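Local coordinates for protein tryptophanyl-tRNA synthetase (Thermus thermophilus, PDB 2EL7) that probably attaches tryptophan to its tRNA at the expense of ATP, working as a homodimeric class I aminoacyl-tRNA synthetase, at residues Asp43-Thr48 against Leu127-Leu132; Phe82-Ser85 against Glu89-Glu92; Thr91-Val96 against Ile137-Ala142; Trp95-Leu100 against Arg159-Arg164; Gly170-Glu175 against Arg322-Leu327. All coordinates share one frame; numbering follows the deposited sequence.

Helix 89-99 takes part in three of the contacts: contact 2 joins its first turn to the end of strand 80-83, contact 3 its middle to the end of helix 124-139, and contact 4 its last turn to helix 153-169. Contacts 3 and 4 share Trp95 and Val96, with centres about 9 Å apart. Contact 1 uses an earlier part of helix 124-139, and along the chain contact 2 falls between its two segments. Contact 5, its centre about 23 Å from that of contact 1, brings in the C-terminal helix 296-324. All five reach the second subunit, contacts 1 and 2 border predicted substrate-binding residues, and catalytic-domain interior and dimer interface appear to share several of these elements.

Contact 1: residues Asp43-Thr48 against Leu127-Leu132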
# COMPACT_ATOMS: atom_id res chain seq x y z
N ASP A 43 -11.02 -5.09 -8.26
CA ASP A 43 -10.07 -5.45 -9.30
C ASP A 43 -8.65 -5.68 -8.77
O ASP A 43 -7.92 -6.52 -9.29
CB ASP A 43 -10.09 -4.39 -10.43
CG ASP A 43 -9.80 -2.97 -9.93
OD1 ASP A 43 -9.55 -2.10 -10.78
OD2 ASP A 43 -9.81 -2.71 -8.71
N TYR A 44 -8.26 -4.96 -7.72
CA TYR A 44 -6.95 -5.15 -7.12
C TYR A 44 -6.73 -6.56 -6.57
O TYR A 44 -5.60 -6.97 -6.38
CB TYR A 44 -6.70 -4.13 -6.00
CG TYR A 44 -6.10 -2.83 -6.50
CD1 TYR A 44 -6.32 -1.62 -5.83
CD2 TYR A 44 -5.33 -2.80 -7.66
CE1 TYR A 44 -5.79 -0.42 -6.31
CE2 TYR A 44 -4.79 -1.61 -8.15
CZ TYR A 44 -5.03 -0.42 -7.47
OH TYR A 44 -4.51 0.76 -7.97
N HIS A 45 -7.82 -7.29 -6.32
CA HIS A 45 -7.75 -8.66 -5.80
C HIS A 45 -7.21 -9.61 -6.88
O HIS A 45 -6.61 -10.65 -6.56
CB HIS A 45 -9.13 -9.10 -5.32
CG HIS A 45 -9.20 -10.49 -4.76
ND1 HIS A 45 -8.20 -11.03 -3.97
CD2 HIS A 45 -10.16 -11.43 -4.84
CE1 HIS A 45 -8.56 -12.24 -3.58
NE2 HIS A 45 -9.74 -12.51 -4.10
N ALA A 46 -7.41 -9.25 -8.15
CA ALA A 46 -6.93 -10.08 -9.24
C ALA A 46 -5.40 -10.12 -9.27
O ALA A 46 -4.83 -11.14 -9.62
CB ALA A 46 -7.46 -9.57 -10.59
N LEU A 47 -4.73 -9.02 -8.91
CA LEU A 47 -3.26 -8.98 -8.91
C LEU A 47 -2.55 -9.91 -7.91
O LEU A 47 -1.34 -10.11 -8.02
CB LEU A 47 -2.73 -7.56 -8.68
CG LEU A 47 -3.23 -6.34 -9.47
CD1 LEU A 47 -2.25 -5.21 -9.30
CD2 LEU A 47 -3.39 -6.66 -10.91
N THR A 48 -3.28 -10.47 -6.94
CA THR A 48 -2.67 -11.36 -5.94
C THR A 48 -2.15 -12.69 -6.51
O THR A 48 -1.46 -13.45 -5.82
CB THR A 48 -3.65 -11.66 -4.78
OG1 THR A 48 -4.98 -11.74 -5.30
CG2 THR A 48 -3.61 -10.58 -3.77
N LEU A 127 -0.35 -12.51 1.70
CA LEU A 127 -0.27 -12.18 3.11
C LEU A 127 -0.92 -10.84 3.48
O LEU A 127 -1.69 -10.77 4.44
CB LEU A 127 1.19 -12.15 3.60
CG LEU A 127 1.37 -11.75 5.08
CD1 LEU A 127 0.95 -12.91 5.96
CD2 LEU A 127 2.82 -11.38 5.37
N MET A 128 -0.62 -9.80 2.70
CA MET A 128 -1.12 -8.45 2.96
C MET A 128 -2.55 -8.12 2.45
O MET A 128 -3.09 -7.06 2.79
CB MET A 128 -0.13 -7.41 2.37
CG MET A 128 1.30 -7.58 2.83
SD MET A 128 1.39 -7.65 4.64
CE MET A 128 0.48 -6.21 5.09
N TYR A 129 -3.16 -9.00 1.67
CA TYR A 129 -4.50 -8.67 1.16
C TYR A 129 -5.53 -8.30 2.22
O TYR A 129 -6.31 -7.37 2.04
CB TYR A 129 -5.05 -9.81 0.31
CG TYR A 129 -6.32 -9.45 -0.42
CD1 TYR A 129 -6.35 -8.41 -1.35
CD2 TYR A 129 -7.52 -10.15 -0.18
CE1 TYR A 129 -7.54 -8.07 -2.01
CE2 TYR A 129 -8.70 -9.82 -0.83
CZ TYR A 129 -8.71 -8.78 -1.74
OH TYR A 129 -9.89 -8.45 -2.38
N PRO A 130 -5.56 -9.03 3.35
CA PRO A 130 -6.57 -8.65 4.34
C PRO A 130 -6.44 -7.20 4.83
O PRO A 130 -7.44 -6.55 5.16
CB PRO A 130 -6.38 -9.67 5.45
CG PRO A 130 -5.94 -10.92 4.65
CD PRO A 130 -4.93 -10.32 3.69
N VAL A 131 -5.21 -6.68 4.88
CA VAL A 131 -5.00 -5.29 5.32
C VAL A 131 -5.60 -4.35 4.26
O VAL A 131 -6.25 -3.35 4.62
CB VAL A 131 -3.51 -4.99 5.56
CG1 VAL A 131 -3.33 -3.52 6.03
CG2 VAL A 131 -2.98 -5.95 6.62
N LEU A 132 -5.44 -4.70 2.98
CA LEU A 132 -6.02 -3.92 1.88
C LEU A 132 -7.54 -3.91 2.04
O LEU A 132 -8.16 -2.85 1.93
CB LEU A 132 -5.66 -4.54 0.53
CG LEU A 132 -6.05 -3.76 -0.73
CD1 LEU A 132 -5.32 -2.47 -0.74
CD2 LEU A 132 -5.70 -4.55 -2.00
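His45 and Tyr129 form an offset stack between the loop that follows strand 37-41 and one side of helix 124-139, in the catalytic domain near the predicted ATP site. The ring centroids are 4.3 Å apart and the planes only 20° from parallel, the imidazole lying over one face of the phenol, shifted toward its hydroxyl-bearing rim. The side chains cross at about a right angle, and Tyr129 OH lies 3.1 Å from His45 CB. Tyr129 reaches the loop because its CG is anti to the backbone N (chi1 -171°), swinging the ring out from the helix. The methyl CG2 of Thr48 approaches this ring obliquely, 4.3 Å from Tyr129 CD1. One turn further along the helix, Leu132 adds an apolar touch, its CD2 lying 4.1 Å from Tyr44 CB; beyond CB the phenol of Tyr44 leads away, to an edge-to-face pair with Trp95 of the second subunit. The stack is thus joined by two lighter apolar touches. Behind the loop, Ala46 rests on helix 55-72 and His45 meets Gln9; helix 124-139 is backed by helices 89-99 and 103-107.

Contact 2: residues Phe82-Ser85 against Glu89-Glu92; sequences FVQS and EHTE
Gln84 and His90 mark the closest approach of the two backbones, with 8.7 Å between their CA atoms, where the chain leaves strand 80-83 and enters helix 89-99. This strand-to-helix passage belongs to the parallel-sheet nucleotide-binding fold of class I synthetases. Residues Gln84 and Ser85 leave the strand as a short 3-10 segment, and in the helix Glu92 N bonds back to Glu89 O at 2.8 Å. Side-chain contact rests on one pair. Gln84 runs out extended, CG anti to the backbone N (chi1 179°), which carries its CG and amide across to the His90 imidazole. The two side chains cross at about a right angle, yet the amide and ring planes differ by only 28°. On its other nitrogen, His90 ND1, the ring is hydrogen-bonded to Val87 O, which helps to fix its rotation. Both side chains also touch Leu132 and Asp136 of helix 124-139; Asp136 is a predicted tryptophan-binding residue, so the pair probably forms part of the wall behind that pocket. Gln84 CG packs 3.3 Å from His90 CE1, and Gln84 NE2 ends 3.0 Å from His90 NE2.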
# COMPACT_ATOMS: atom_id res chain seq x y z
N PHE A 82 -18.84 1.15 -7.74
CA PHE A 82 -17.58 1.66 -8.22
C PHE A 82 -16.49 0.59 -8.26
O PHE A 82 -16.65 -0.51 -7.71
CB PHE A 82 -17.14 2.82 -7.33
CG PHE A 82 -16.91 2.44 -5.90
CD1 PHE A 82 -15.64 2.10 -5.47
CD2 PHE A 82 -17.95 2.47 -4.98
CE1 PHE A 82 -15.41 1.78 -4.11
CE2 PHE A 82 -17.74 2.15 -3.64
CZ PHE A 82 -16.45 1.80 -3.20
N VAL A 83 -15.39 0.91 -8.93
CA VAL A 83 -14.26 -0.01 -9.07
C VAL A 83 -13.19 0.36 -8.05
O VAL A 83 -12.78 1.52 -7.97
CB VAL A 83 -13.62 0.08 -10.48
CG1 VAL A 83 -12.35 -0.78 -10.53
CG2 VAL A 83 -14.62 -0.36 -11.52
N GLN A 84 -12.72 -0.62 -7.28
CA GLN A 84 -11.72 -0.38 -6.25
C GLN A 84 -10.59 0.56 -6.68
O GLN A 84 -10.41 1.61 -6.06
CB GLN A 84 -11.19 -1.73 -5.75
CG GLN A 84 -10.11 -1.66 -4.69
CD GLN A 84 -9.77 -3.05 -4.12
OE1 GLN A 84 -10.06 -4.10 -4.72
NE2 GLN A 84 -9.14 -3.06 -2.96
N SER A 85 -9.85 0.22 -7.74
CA SER A 85 -8.75 1.08 -8.22
C SER A 85 -9.13 2.52 -8.60
O SER A 85 -8.24 3.36 -8.77
CB SER A 85 -8.00 0.42 -9.40
OG SER A 85 -8.76 0.36 -10.60
N GLU A 89 -7.10 6.28 -2.71
CA GLU A 89 -6.85 6.69 -1.33
C GLU A 89 -6.74 5.48 -0.39
O GLU A 89 -5.94 5.50 0.54
CB GLU A 89 -7.98 7.59 -0.79
CG GLU A 89 -8.01 9.06 -1.18
CD GLU A 89 -8.36 9.30 -2.63
OE1 GLU A 89 -9.03 8.45 -3.24
OE2 GLU A 89 -7.98 10.36 -3.15
N HIS A 90 -7.54 4.44 -0.60
CA HIS A 90 -7.45 3.35 0.34
C HIS A 90 -6.10 2.66 0.38
O HIS A 90 -5.76 2.08 1.41
CB HIS A 90 -8.61 2.33 0.16
CG HIS A 90 -8.41 1.32 -0.92
ND1 HIS A 90 -8.65 1.59 -2.25
CD2 HIS A 90 -7.97 0.04 -0.87
CE1 HIS A 90 -8.37 0.52 -2.97
NE2 HIS A 90 -7.95 -0.43 -2.15
N THR A 91 -5.32 2.73 -0.70
CA THR A 91 -3.99 2.10 -0.66
C THR A 91 -3.09 2.88 0.24
O THR A 91 -2.06 2.39 0.66
CB THR A 91 -3.24 1.98 -2.07
OG1 THR A 91 -2.95 3.27 -2.61
CG2 THR A 91 -4.03 1.13 -3.03
N GLU A 92 -3.45 4.13 0.51
CA GLU A 92 -2.64 4.96 1.38
C GLU A 92 -2.99 4.63 2.84
O GLU A 92 -2.11 4.49 3.71
CB GLU A 92 -2.89 6.42 1.10
CG GLU A 92 -2.05 7.33 1.95
CD GLU A 92 -2.42 8.78 1.78
OE1 GLU A 92 -3.12 9.07 0.79
OE2 GLU A 92 -2.00 9.61 2.61

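Contact 3: residues Thr91-Val96 against Ile137-Ala142; sequences TELSWV and ILIYKA
Leu93 meets Ile139 where helix 89-99 passes the last turn of helix 124-139, and the pair is wholly apolar. The two side chains slide past each other in opposite directions. The branch methyl CD2 of Leu93 lies 3.6 Å from Ile139 CD1, and that same CD1 returns along the leucine to within 3.8 Å of Leu93 CB. Further in, Leu93 CD2 presses against the backbone itself, 3.7 Å from Ile139 N and 4.3 Å from Leu138 C. A methyl therefore sits on a peptide group as well as on a side chain, consistent with the short 7.1 Å between the CA atoms of Leu93 and Ile139.

The torsions account for the overlap. In Leu93, CG lies opposite the backbone N (chi1 178°), sending the isobutyl group toward helix 124-139; Ile139 CG1 is likewise anti to its own N (chi1 -164°), and chi2 then turns CD1 to the leucine. The end of the second helix is fixed by a Schellman motif: Lys141, with positive phi, is its C' residue, Ala142 N bonds to Ile137 O at 3.2 Å and Lys141 N to Leu138 O at 2.9 Å.

Around this core, helix 296-324 packs on Ile139 through Ala314, pairs Glu320 with Lys141 in a salt bridge and bonds the carbonyl of Ile139 through Thr317. Leu138 faces helix 153-169, while strand 4-8 lies against Ile137 and Ala142, so helices 296-324 and 153-169 and the outermost strand 4-8 lie around the end of helix 124-139.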
# COMPACT_ATOMS: atom_id res chain seq x y z
N THR A 91 -5.32 2.73 -0.70
CA THR A 91 -3.99 2.10 -0.66
C THR A 91 -3.09 2.88 0.24
O THR A 91 -2.06 2.39 0.66
CB THR A 91 -3.24 1.98 -2.07
OG1 THR A 91 -2.95 3.27 -2.61
CG2 THR A 91 -4.03 1.13 -3.03
N GLU A 92 -3.45 4.13 0.51
CA GLU A 92 -2.64 4.96 1.38
C GLU A 92 -2.99 4.63 2.84
O GLU A 92 -2.11 4.49 3.71
CB GLU A 92 -2.89 6.42 1.10
CG GLU A 92 -2.05 7.33 1.95
CD GLU A 92 -2.42 8.78 1.78
OE1 GLU A 92 -3.12 9.07 0.79
OE2 GLU A 92 -2.00 9.61 2.61
N LEU A 93 -4.30 4.51 3.10
CA LEU A 93 -4.79 4.15 4.41
C LEU A 93 -4.21 2.77 4.68
O LEU A 93 -3.92 2.38 5.82
CB LEU A 93 -6.32 4.08 4.39
CG LEU A 93 -6.94 3.66 5.71
CD1 LEU A 93 -6.37 4.54 6.83
CD2 LEU A 93 -8.46 3.82 5.63
N SER A 94 -4.02 2.03 3.58
CA SER A 94 -3.49 0.67 3.65
C SER A 94 -2.09 0.61 4.28
O SER A 94 -1.76 -0.32 5.03
CB SER A 94 -3.45 0.07 2.25
OG SER A 94 -3.35 -1.32 2.35
N TRP A 95 -1.26 1.60 3.96
CA TRP A 95 0.08 1.63 4.52
C TRP A 95 -0.04 1.87 6.02
O TRP A 95 0.62 1.17 6.81
CB TRP A 95 0.95 2.72 3.88
CG TRP A 95 2.19 2.98 4.68
CD1 TRP A 95 2.54 4.15 5.30
CD2 TRP A 95 3.22 2.04 5.00
NE1 TRP A 95 3.72 3.99 5.99
CE2 TRP A 95 4.16 2.70 5.82
CE3 TRP A 95 3.45 0.70 4.68
CZ2 TRP A 95 5.30 2.08 6.32
CZ3 TRP A 95 4.59 0.07 5.18
CH2 TRP A 95 5.50 0.76 5.99
N VAL A 96 -0.88 2.83 6.40
CA VAL A 96 -1.06 3.16 7.82
C VAL A 96 -1.45 1.90 8.57
O VAL A 96 -0.82 1.55 9.55
CB VAL A 96 -2.14 4.26 8.04
CG1 VAL A 96 -2.29 4.55 9.54
CG2 VAL A 96 -1.73 5.55 7.31
N ILE A 137 -12.72 -1.18 3.62
CA ILE A 137 -13.88 -1.13 4.49
C ILE A 137 -13.91 0.15 5.35
O ILE A 137 -14.93 0.85 5.40
CB ILE A 137 -13.94 -2.37 5.45
CG1 ILE A 137 -14.18 -3.65 4.64
CG2 ILE A 137 -15.04 -2.19 6.48
CD1 ILE A 137 -14.24 -4.90 5.48
N LEU A 138 -12.79 0.47 5.99
CA LEU A 138 -12.78 1.65 6.83
C LEU A 138 -12.63 3.02 6.15
O LEU A 138 -13.08 4.04 6.70
CB LEU A 138 -11.73 1.45 7.92
CG LEU A 138 -11.95 0.14 8.69
CD1 LEU A 138 -10.84 -0.07 9.74
CD2 LEU A 138 -13.33 0.14 9.35
N ILE A 139 -12.04 3.07 4.96
CA ILE A 139 -11.89 4.37 4.28
C ILE A 139 -13.27 4.99 4.01
O ILE A 139 -13.40 6.23 3.90
CB ILE A 139 -11.18 4.23 2.93
CG1 ILE A 139 -10.69 5.59 2.45
CG2 ILE A 139 -12.16 3.69 1.87
CD1 ILE A 139 -9.31 5.92 2.84
N TYR A 140 -14.29 4.13 3.90
CA TYR A 140 -15.66 4.53 3.62
C TYR A 140 -16.53 4.47 4.87
O TYR A 140 -17.76 4.66 4.80
CB TYR A 140 -16.28 3.62 2.54
CG TYR A 140 -15.53 3.59 1.22
CD1 TYR A 140 -15.00 2.40 0.71
CD2 TYR A 140 -15.28 4.77 0.52
CE1 TYR A 140 -14.24 2.39 -0.45
CE2 TYR A 140 -14.53 4.77 -0.62
CZ TYR A 140 -14.00 3.59 -1.11
OH TYR A 140 -13.13 3.66 -2.18
N LYS A 141 -15.89 4.18 6.01
CA LYS A 141 -16.58 4.08 7.29
C LYS A 141 -17.77 3.15 7.21
O LYS A 141 -18.80 3.42 7.82
CB LYS A 141 -17.07 5.46 7.75
CG LYS A 141 -16.24 6.13 8.85
CD LYS A 141 -15.04 6.89 8.31
CE LYS A 141 -14.25 7.62 9.41
NZ LYS A 141 -14.84 8.89 9.91
N ALA A 142 -17.67 2.08 6.44
CA ALA A 142 -18.77 1.12 6.35
C ALA A 142 -18.86 0.38 7.68
O ALA A 142 -17.84 0.03 8.25
CB ALA A 142 -18.54 0.09 5.19

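Contact 4: residues Trp95-Leu100 against Arg159-Arg164; sequences WVFTTL and REIARR
Phe97 and Ile161 are brought together by complementary torsions. Phe97 CG is anti to the carbonyl carbon (chi1 -78°), and the ring lies turned so that its plane nearly contains CA; in Ile161 it is the branch methyl CG2 that stands anti to the backbone N and points at that ring. Arg164, one turn on, starts with CG anti to its own N and then bends at chi3 (-64°), which folds its guanidinium back toward Leu100.

The result is a clear CH-pi contact. Ile161 CG2 sits 3.6 Å from the Phe97 ring centroid, almost on the ring normal. Its distances to the six ring atoms differ little: Ile161 CG2 is 3.7 Å from Phe97 CG, and Ile161 CG2 is 4.1 Å from Phe97 CZ. With an alanine in place of Phe97, this methyl would probably lose the face it rests on, and a gap is likely to open toward Val131 and Leu138 of helix 124-139, which the ring also touches.

At the end of helix 89-99, Arg164 NH2 donates a weak hydrogen bond to Leu100 O, 2.8 Å long but bent, with an angle of 125° at the hydrogen. The methylene CD of Arg164 lies 3.2 Å from the same Leu100 O and 4.2 Å from Leu100 CB. Leu100 itself leans on Phe165, Leu168 and Phe169 of helix 153-169, and Arg164 packs on Trp123 of the second subunit.

The join is therefore mainly hydrophobic, and the guanidinium, close to the Leu100 carbonyl at the end of helix 89-99, would be expected to meet a favourable partial negative charge despite the poor bond geometry.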
# COMPACT_ATOMS: atom_id res chain seq x y z
N TRP A 95 -1.26 1.60 3.96
CA TRP A 95 0.08 1.63 4.52
C TRP A 95 -0.04 1.87 6.02
O TRP A 95 0.62 1.17 6.81
CB TRP A 95 0.95 2.72 3.88
CG TRP A 95 2.19 2.98 4.68
CD1 TRP A 95 2.54 4.15 5.30
CD2 TRP A 95 3.22 2.04 5.00
NE1 TRP A 95 3.72 3.99 5.99
CE2 TRP A 95 4.16 2.70 5.82
CE3 TRP A 95 3.45 0.70 4.68
CZ2 TRP A 95 5.30 2.08 6.32
CZ3 TRP A 95 4.59 0.07 5.18
CH2 TRP A 95 5.50 0.76 5.99
N VAL A 96 -0.88 2.83 6.40
CA VAL A 96 -1.06 3.16 7.82
C VAL A 96 -1.45 1.90 8.57
O VAL A 96 -0.82 1.55 9.55
CB VAL A 96 -2.14 4.26 8.04
CG1 VAL A 96 -2.29 4.55 9.54
CG2 VAL A 96 -1.73 5.55 7.31
N PHE A 97 -2.48 1.23 8.08
CA PHE A 97 -2.97 -0.00 8.68
C PHE A 97 -1.87 -1.06 8.77
O PHE A 97 -1.69 -1.69 9.81
CB PHE A 97 -4.17 -0.52 7.89
CG PHE A 97 -5.47 0.20 8.19
CD1 PHE A 97 -5.48 1.35 8.99
CD2 PHE A 97 -6.67 -0.25 7.66
CE1 PHE A 97 -6.67 2.04 9.24
CE2 PHE A 97 -7.87 0.43 7.90
CZ PHE A 97 -7.86 1.59 8.70
N THR A 98 -1.13 -1.26 7.68
CA THR A 98 -0.03 -2.21 7.66
C THR A 98 0.87 -1.98 8.88
O THR A 98 1.23 -2.93 9.58
CB THR A 98 0.81 -2.06 6.33
OG1 THR A 98 0.09 -2.64 5.23
CG2 THR A 98 2.16 -2.74 6.43
N THR A 99 1.21 -0.72 9.18
CA THR A 99 2.09 -0.44 10.32
C THR A 99 1.44 -0.76 11.66
O THR A 99 2.13 -0.93 12.67
CB THR A 99 2.58 1.07 10.39
OG1 THR A 99 1.46 1.94 10.63
CG2 THR A 99 3.28 1.50 9.08
N LEU A 100 0.11 -0.85 11.68
CA LEU A 100 -0.59 -1.13 12.92
C LEU A 100 -1.09 -2.57 13.01
O LEU A 100 -2.00 -2.84 13.79
CB LEU A 100 -1.80 -0.21 13.07
CG LEU A 100 -1.61 1.30 12.97
CD1 LEU A 100 -2.99 1.95 12.90
CD2 LEU A 100 -0.83 1.81 14.16
N ARG A 159 -11.89 -5.02 12.61
CA ARG A 159 -12.33 -4.42 13.88
C ARG A 159 -11.12 -4.25 14.79
O ARG A 159 -10.98 -3.23 15.45
CB ARG A 159 -13.40 -5.26 14.61
CG ARG A 159 -14.74 -5.42 13.89
CD ARG A 159 -15.82 -5.99 14.83
NE ARG A 159 -15.55 -7.37 15.20
CZ ARG A 159 -16.06 -8.43 14.58
NH1 ARG A 159 -15.74 -9.65 14.99
NH2 ARG A 159 -16.91 -8.27 13.56
N GLU A 160 -10.25 -5.24 14.82
CA GLU A 160 -9.06 -5.14 15.65
C GLU A 160 -8.26 -3.89 15.27
O GLU A 160 -7.81 -3.17 16.14
CB GLU A 160 -8.20 -6.41 15.53
CG GLU A 160 -8.60 -7.52 16.53
CD GLU A 160 -8.01 -8.89 16.21
OE1 GLU A 160 -8.46 -9.90 16.81
OE2 GLU A 160 -7.10 -8.98 15.35
N ILE A 161 -8.11 -3.66 13.97
CA ILE A 161 -7.37 -2.52 13.45
C ILE A 161 -8.08 -1.21 13.79
O ILE A 161 -7.45 -0.21 14.09
CB ILE A 161 -7.17 -2.63 11.89
CG1 ILE A 161 -6.18 -3.77 11.58
CG2 ILE A 161 -6.64 -1.33 11.31
CD1 ILE A 161 -6.01 -4.03 10.13
N ALA A 162 -9.41 -1.22 13.75
CA ALA A 162 -10.15 -0.03 14.06
C ALA A 162 -9.94 0.33 15.52
O ALA A 162 -9.68 1.49 15.86
CB ALA A 162 -11.62 -0.24 13.78
N ARG A 163 -10.05 -0.67 16.39
CA ARG A 163 -9.86 -0.43 17.81
C ARG A 163 -8.46 0.09 18.08
O ARG A 163 -8.30 1.06 18.82
CB ARG A 163 -10.10 -1.71 18.63
CG ARG A 163 -11.57 -2.15 18.65
CD ARG A 163 -11.85 -3.08 19.83
NE ARG A 163 -11.17 -4.34 19.69
CZ ARG A 163 -11.64 -5.36 18.98
NH1 ARG A 163 -12.81 -5.23 18.36
NH2 ARG A 163 -10.95 -6.49 18.87
N ARG A 164 -7.46 -0.53 17.46
CA ARG A 164 -6.09 -0.10 17.66
C ARG A 164 -5.91 1.33 17.22
O ARG A 164 -5.26 2.12 17.91
CB ARG A 164 -5.12 -1.02 16.91
CG ARG A 164 -3.68 -0.84 17.31
CD ARG A 164 -2.81 -1.99 16.78
NE ARG A 164 -3.15 -3.32 17.32
CZ ARG A 164 -3.67 -4.32 16.62
NH1 ARG A 164 -3.93 -5.48 17.21
NH2 ARG A 164 -3.94 -4.16 15.32

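Contact 5: residues Gly170-Glu175 against Arg322-Leu327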
# COMPACT_ATOMS: atom_id res chain seq x y z
N GLY A 170 -7.45 8.68 18.52
CA GLY A 170 -8.72 9.37 18.73
C GLY A 170 -9.79 8.62 17.94
O GLY A 170 -9.51 8.14 16.84
N GLU A 171 -11.01 8.53 18.48
CA GLU A 171 -12.08 7.78 17.82
C GLU A 171 -12.22 8.18 16.36
O GLU A 171 -12.51 9.33 16.05
CB GLU A 171 -13.43 7.96 18.54
CG GLU A 171 -14.50 6.96 18.04
CD GLU A 171 -15.86 7.10 18.71
OE1 GLU A 171 -16.46 8.19 18.59
OE2 GLU A 171 -16.34 6.11 19.33
N THR A 172 -12.04 7.22 15.46
CA THR A 172 -12.13 7.56 14.05
C THR A 172 -12.96 6.62 13.20
O THR A 172 -13.73 7.07 12.33
CB THR A 172 -10.73 7.59 13.42
OG1 THR A 172 -9.88 8.48 14.16
CG2 THR A 172 -10.82 8.03 11.99
N PHE A 173 -12.80 5.32 13.45
CA PHE A 173 -13.47 4.30 12.66
C PHE A 173 -14.47 3.42 13.40
O PHE A 173 -14.31 3.13 14.58
CB PHE A 173 -12.42 3.36 12.05
CG PHE A 173 -11.46 4.02 11.11
CD1 PHE A 173 -10.13 4.19 11.47
CD2 PHE A 173 -11.85 4.38 9.83
CE1 PHE A 173 -9.20 4.71 10.56
CE2 PHE A 173 -10.93 4.90 8.92
CZ PHE A 173 -9.60 5.07 9.29
N PRO A 174 -15.53 2.99 12.69
CA PRO A 174 -16.55 2.13 13.30
C PRO A 174 -15.92 0.77 13.24
O PRO A 174 -14.98 0.58 12.49
CB PRO A 174 -17.72 2.24 12.33
CG PRO A 174 -16.98 2.32 10.98
CD PRO A 174 -15.92 3.37 11.32
N GLU A 175 -16.42 -0.17 14.03
CA GLU A 175 -15.94 -1.55 14.04
C GLU A 175 -16.95 -2.29 13.18
O GLU A 175 -18.04 -2.60 13.63
CB GLU A 175 -15.95 -2.12 15.46
CG GLU A 175 -14.86 -1.53 16.35
CD GLU A 175 -14.91 -2.05 17.77
OE1 GLU A 175 -14.89 -3.28 17.95
OE2 GLU A 175 -14.96 -1.21 18.70
N ARG A 322 -4.64 11.51 8.02
CA ARG A 322 -3.34 12.16 7.89
C ARG A 322 -3.07 13.12 9.05
O ARG A 322 -1.95 13.20 9.58
CB ARG A 322 -3.24 12.89 6.53
CG ARG A 322 -3.10 11.93 5.35
CD ARG A 322 -2.75 12.57 4.02
NE ARG A 322 -3.95 13.09 3.40
CZ ARG A 322 -4.39 12.79 2.19
NH1 ARG A 322 -5.52 13.35 1.77
NH2 ARG A 322 -3.74 11.96 1.38
N GLU A 323 -4.10 13.83 9.48
CA GLU A 323 -3.97 14.79 10.57
C GLU A 323 -3.78 14.15 11.95
O GLU A 323 -2.96 14.61 12.74
CB GLU A 323 -5.21 15.67 10.59
CG GLU A 323 -5.13 16.78 11.59
CD GLU A 323 -6.48 17.10 12.16
OE1 GLU A 323 -7.00 16.28 12.96
OE2 GLU A 323 -7.04 18.16 11.79
N LYS A 324 -4.55 13.08 12.22
CA LYS A 324 -4.48 12.37 13.49
C LYS A 324 -3.20 11.56 13.66
O LYS A 324 -2.74 11.34 14.77
CB LYS A 324 -5.70 11.46 13.67
CG LYS A 324 -7.01 12.23 13.91
CD LYS A 324 -8.16 11.30 14.31
CE LYS A 324 -9.42 12.09 14.57
NZ LYS A 324 -10.63 11.24 14.48
N VAL A 325 -2.65 11.11 12.55
CA VAL A 325 -1.42 10.33 12.54
C VAL A 325 -0.26 11.32 12.74
O VAL A 325 0.88 10.93 13.00
CB VAL A 325 -1.33 9.56 11.18
CG1 VAL A 325 0.05 9.61 10.59
CG2 VAL A 325 -1.82 8.14 11.38
N GLY A 326 -0.56 12.61 12.63
CA GLY A 326 0.44 13.63 12.83
C GLY A 326 1.35 14.02 11.68
O GLY A 326 2.46 14.51 11.91
N LEU A 327 0.91 13.80 10.44
CA LEU A 327 1.74 14.13 9.28
C LEU A 327 1.82 15.63 9.07
O LEU A 327 0.92 16.37 9.48
CB LEU A 327 1.16 13.49 8.02
CG LEU A 327 1.63 12.11 7.53
CD1 LEU A 327 2.15 11.28 8.66
CD2 LEU A 327 0.47 11.44 6.80
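Lys324 NZ donates a hydrogen bond of 2.9 Å to Thr172 OG1 and a weak one of 3.1 Å to Glu171 O. The same ammonium group makes a salt bridge to Glu320, one turn back on its helix, so three oxygens share its charge. The threonine hydroxyl accepts from the ammonium group and donates its own hydrogen, Thr172 OG1 lying 2.7 Å from Gly170 O and 35° out of that carbonyl plane. Lysine and threonine reach toward each other tip to tip, the lysine chain extended beyond CG, while Thr172 OG1 lies anti to its carbonyl carbon (chi1 -55°). A valine at Thr172 is likely to leave both the ammonium group and the Gly170 carbonyl without this hydroxyl partner, setting the lysine end freer to turn.

Further out, Lys324 CD packs 3.3 Å from Thr172 OG1, and the lysine chain also touches Phe169. The other branch of the threonine, CG2, rests 3.9 Å above the centre of the neighbouring Phe173 ring, which in turn packs on helices 89-99, 153-169 and 296-324.

Two helix ends thus meet here. Gly170, with positive phi, leads the chain out of helix 153-169, where a CB would strike the preceding carbonyl oxygen; Gly326 closes the C-terminal helix with Leu327 N bonded to Arg322 O at 3.0 Å and, weakly, Gly326 N to Glu323 O, the glycine-terminated Schellman motif.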